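Local coordinates for putative PII-like nitrogen regulatory protein (Shewanella baltica, PDB 3CE8), which is of unknown function but is probably a trimeric PII-like protein of nitrogen regulation, at residues E23-L28 against E82-A87. Residues are numbered along the deposited sequence; the frame is centred on the assembly and turned at random.
Sequences EQLLVL and EIMHPA. With EDO (1,2-ethanediol), chain E.
Gln-24 and His-85 face each other as a hydrogen-bonded antiparallel pair and are joined twice through their backbones, Gln-24 N to His-85 O and His-85 N to Gln-24 O, both 3.0 Å. Their side chains add a third link: Gln-24 NE2 gives a nearly straight bond to His-85 NE2 at 3.1 Å. The acceptor lies in the plane of the amide, whereas the donor stands 32° out of the ring plane, the two flat groups being turned 78° apart. Imidazole suits this buried place because its other nitrogen is a donor: with CG set between the backbone N and carbonyl carbon (chi1 65°), ND1 turns back to Ile-83 O at 2.9 Å. That oxygen also accepts Leu-26 N, the two donors arriving from opposite faces of its carbonyl plane. A phenylalanine in place of His-85 would probably leave Gln-24 NE2 without this acceptor and Ile-83 O with one donor fewer.

On the face of the sheet that carries Gln-24 and His-85, Leu-26 and Ile-83 lie side by side, CD2 to CD1 4.0 Å, branched apolar chains suited to the layer beneath helix 90-100, whose Leu-93, Leu-94 and Leu-97 pack on Leu-26. Strands 23-31 and 74-86 are the central pair of the four-stranded antiparallel sheet of a ferredoxin-like fold, as in PII proteins. On the other face of the sheet Leu-25 CD1 meets the selenomethionine methyl Met-84 CE at 3.7 Å, and Val-27 CG2 lies against the aliphatic CG of Glu-82; here Met-111 and Trp-109 of the second subunit pack against Leu-25, Glu-82 and Met-84. Glu-23, bent at its second torsion, brings its carboxylate over the neighbouring strand, OE2 beside the Pro-86 ring. Farther out, Gln-90 OE1 accepts a hydrogen bond from Gln-24 NE2, helping to hold the amide whose NE2 also binds His-85.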
ATOM      1  N   GLU A  23      11.646   3.595  11.384  1.00 28.57           N
ATOM      2  CA  GLU A  23      11.438   3.458   9.916  1.00 27.49           C
ATOM      3  C   GLU A  23      10.006   3.793   9.616  1.00 25.72           C
ATOM      4  O   GLU A  23       9.077   3.470  10.367  1.00 26.06           O
ATOM      5  CB  GLU A  23      11.706   2.059   9.353  1.00 27.13           C
ATOM      6  CG  GLU A  23      13.163   1.654   9.345  1.00 32.02           C
ATOM      7  CD  GLU A  23      14.006   2.420   8.344  1.00 31.04           C
ATOM      8  OE1 GLU A  23      13.580   2.560   7.179  1.00 37.88           O
ATOM      9  OE2 GLU A  23      15.117   2.844   8.719  1.00 35.24           O
ATOM     10  N   GLN A  24       9.837   4.463   8.501  1.00 23.64           N
ATOM     11  CA  GLN A  24       8.510   4.849   8.064  1.00 23.08           C
ATOM     12  C   GLN A  24       8.474   4.825   6.539  1.00 21.99           C
ATOM     13  O   GLN A  24       9.507   4.859   5.893  1.00 21.08           O
ATOM     14  CB  GLN A  24       8.131   6.202   8.662  1.00 23.65           C
ATOM     15  CG  GLN A  24       9.092   7.296   8.331  1.00 26.80           C
ATOM     16  CD  GLN A  24       8.706   8.625   8.955  1.00 31.01           C
ATOM     17  OE1 GLN A  24       8.104   8.661  10.041  1.00 21.90           O
ATOM     18  NE2 GLN A  24       9.071   9.744   8.264  1.00 26.52           N
ATOM     19  N   LEU A  25       7.279   4.710   5.993  1.00 20.78           N
ATOM     20  CA  LEU A  25       7.095   4.588   4.553  1.00 21.00           C
ATOM     21  C   LEU A  25       6.581   5.864   3.895  1.00 20.45           C
ATOM     22  O   LEU A  25       5.543   6.354   4.254  1.00 24.40           O
ATOM     23  CB  LEU A  25       6.101   3.436   4.283  1.00 21.16           C
ATOM     24  CG  LEU A  25       5.929   2.964   2.846  1.00 18.98           C
ATOM     25  CD1 LEU A  25       7.231   2.294   2.412  1.00 15.42           C
ATOM     26  CD2 LEU A  25       4.687   2.037   2.681  1.00 16.88           C
ATOM     27  N   LEU A  26       7.328   6.414   2.961  1.00 19.70           N
ATOM     28  CA  LEU A  26       6.826   7.551   2.185  1.00 20.81           C
ATOM     29  C   LEU A  26       6.158   7.030   0.950  1.00 20.97           C
ATOM     30  O   LEU A  26       6.726   6.224   0.222  1.00 21.91           O
ATOM     31  CB  LEU A  26       7.945   8.504   1.749  1.00 21.84           C
ATOM     32  CG  LEU A  26       7.560   9.628   0.783  1.00 21.42           C
ATOM     33  CD1 LEU A  26       6.630  10.661   1.413  1.00 15.43           C
ATOM     34  CD2 LEU A  26       8.856  10.269   0.377  1.00 21.64           C
ATOM     35  N   VAL A  27       4.912   7.433   0.778  1.00 21.20           N
ATOM     36  CA  VAL A  27       4.140   7.098  -0.433  1.00 21.05           C
ATOM     37  C   VAL A  27       3.907   8.401  -1.153  1.00 21.63           C
ATOM     38  O   VAL A  27       3.440   9.399  -0.583  1.00 20.77           O
ATOM     39  CB  VAL A  27       2.785   6.431  -0.166  1.00 20.40           C
ATOM     40  CG1 VAL A  27       2.071   6.203  -1.503  1.00 13.26           C
ATOM     41  CG2 VAL A  27       2.986   5.126   0.610  1.00 17.37           C
ATOM     42  N   LEU A  28       4.268   8.364  -2.421  1.00 22.92           N
ATOM     43  CA  LEU A  28       4.287   9.549  -3.303  1.00 22.32           C
ATOM     44  C   LEU A  28       3.616   9.243  -4.632  1.00 21.50           C
ATOM     45  O   LEU A  28       3.974   8.278  -5.296  1.00 21.57           O
ATOM     46  CB  LEU A  28       5.763   9.941  -3.505  1.00 21.68           C
ATOM     47  CG  LEU A  28       6.124  11.036  -4.496  1.00 27.92           C
ATOM     48  CD1 LEU A  28       5.631  12.412  -4.045  1.00 31.88           C
ATOM     49  CD2 LEU A  28       7.631  11.018  -4.652  1.00 29.61           C
ATOM     50  N   GLU A  82       7.001   4.019  -3.359  1.00 20.47           N
ATOM     51  CA  GLU A  82       7.020   3.699  -1.935  1.00 20.93           C
ATOM     52  C   GLU A  82       8.468   3.615  -1.503  1.00 20.81           C
ATOM     53  O   GLU A  82       9.265   2.845  -2.063  1.00 20.41           O
ATOM     54  CB  GLU A  82       6.256   2.413  -1.630  1.00 22.26           C
ATOM     55  CG  GLU A  82       4.772   2.565  -1.877  1.00 22.04           C
ATOM     56  CD  GLU A  82       3.926   1.428  -1.341  1.00 29.61           C
ATOM     57  OE1 GLU A  82       4.441   0.416  -0.821  1.00 37.80           O
ATOM     58  OE2 GLU A  82       2.707   1.573  -1.418  1.00 34.62           O
ATOM     59  N   ILE A  83       8.776   4.459  -0.522  1.00 21.15           N
ATOM     60  CA  ILE A  83      10.129   4.669  -0.025  1.00 21.32           C
ATOM     61  C   ILE A  83      10.280   4.584   1.491  1.00 22.59           C
ATOM     62  O   ILE A  83       9.928   5.474   2.258  1.00 24.33           O
ATOM     63  CB  ILE A  83      10.635   6.054  -0.487  1.00 21.54           C
ATOM     64  CG1 ILE A  83      10.386   6.209  -1.991  1.00 21.17           C
ATOM     65  CG2 ILE A  83      12.124   6.289  -0.125  1.00 21.63           C
ATOM     66  CD1 ILE A  83      10.089   7.605  -2.348  1.00 16.03           C
HETATM   67  N   MSE A  84      10.811   3.451   1.885  1.00 22.51           N
HETATM   68  CA  MSE A  84      11.121   3.170   3.275  0.50 21.87           C
HETATM   69  C   MSE A  84      12.360   3.991   3.591  1.00 22.75           C
HETATM   70  O   MSE A  84      13.329   4.019   2.817  1.00 24.08           O
HETATM   71  CB  MSE A  84      11.398   1.680   3.519  0.50 21.10           C
HETATM   72  CG  MSE A  84      11.586   1.346   4.984  0.50 19.91           C
HETATM   73 SE   MSE A  84       9.890   1.371   5.889  0.38 17.60          SE
HETATM   74  CE  MSE A  84       8.963   0.082   4.778  0.50 24.51           C
ATOM     75  N   HIS A  85      12.303   4.669   4.725  1.00 22.89           N
ATOM     76  CA  HIS A  85      13.376   5.524   5.167  1.00 21.94           C
ATOM     77  C   HIS A  85      13.310   5.771   6.664  1.00 21.88           C
ATOM     78  O   HIS A  85      12.244   5.673   7.263  1.00 22.48           O
ATOM     79  CB  HIS A  85      13.256   6.876   4.453  1.00 23.63           C
ATOM     80  CG  HIS A  85      12.011   7.639   4.815  1.00 22.46           C
ATOM     81  ND1 HIS A  85      10.769   7.346   4.272  1.00 19.28           N
ATOM     82  CD2 HIS A  85      11.815   8.668   5.675  1.00 17.90           C
ATOM     83  CE1 HIS A  85       9.862   8.157   4.799  1.00 22.83           C
ATOM     84  NE2 HIS A  85      10.466   8.964   5.656  1.00 18.43           N
ATOM     85  N   PRO A  86      14.457   6.093   7.270  1.00 20.91           N
ATOM     86  CA  PRO A  86      14.448   6.460   8.668  1.00 20.93           C
ATOM     87  C   PRO A  86      13.744   7.801   8.913  1.00 21.48           C
ATOM     88  O   PRO A  86      13.937   8.783   8.190  1.00 21.37           O
ATOM     89  CB  PRO A  86      15.939   6.574   9.027  1.00 22.21           C
ATOM     90  CG  PRO A  86      16.735   6.211   7.790  1.00 22.59           C
ATOM     91  CD  PRO A  86      15.784   6.239   6.636  1.00 21.80           C
ATOM     92  N   ALA A  87      12.946   7.812   9.963  1.00 20.85           N
ATOM     93  CA  ALA A  87      12.180   8.982  10.355  1.00 20.48           C
ATOM     94  C   ALA A  87      13.091  10.187  10.504  1.00 19.58           C
ATOM     95  O   ALA A  87      12.708  11.324  10.232  1.00 19.68           O
ATOM     96  CB  ALA A  87      11.405   8.707  11.690  1.00 20.30           C
TER
HETATM   97  C1  EDO E 105      10.109   0.056  -0.032  1.00 81.79           C
HETATM   98  O1  EDO E 105       9.707  -0.174  -1.387  1.00 80.99           O
HETATM   99  C2  EDO E 105      11.538  -0.399   0.208  1.00 81.06           C
HETATM  100  O2  EDO E 105      12.176   0.860   0.278  1.00 79.27           O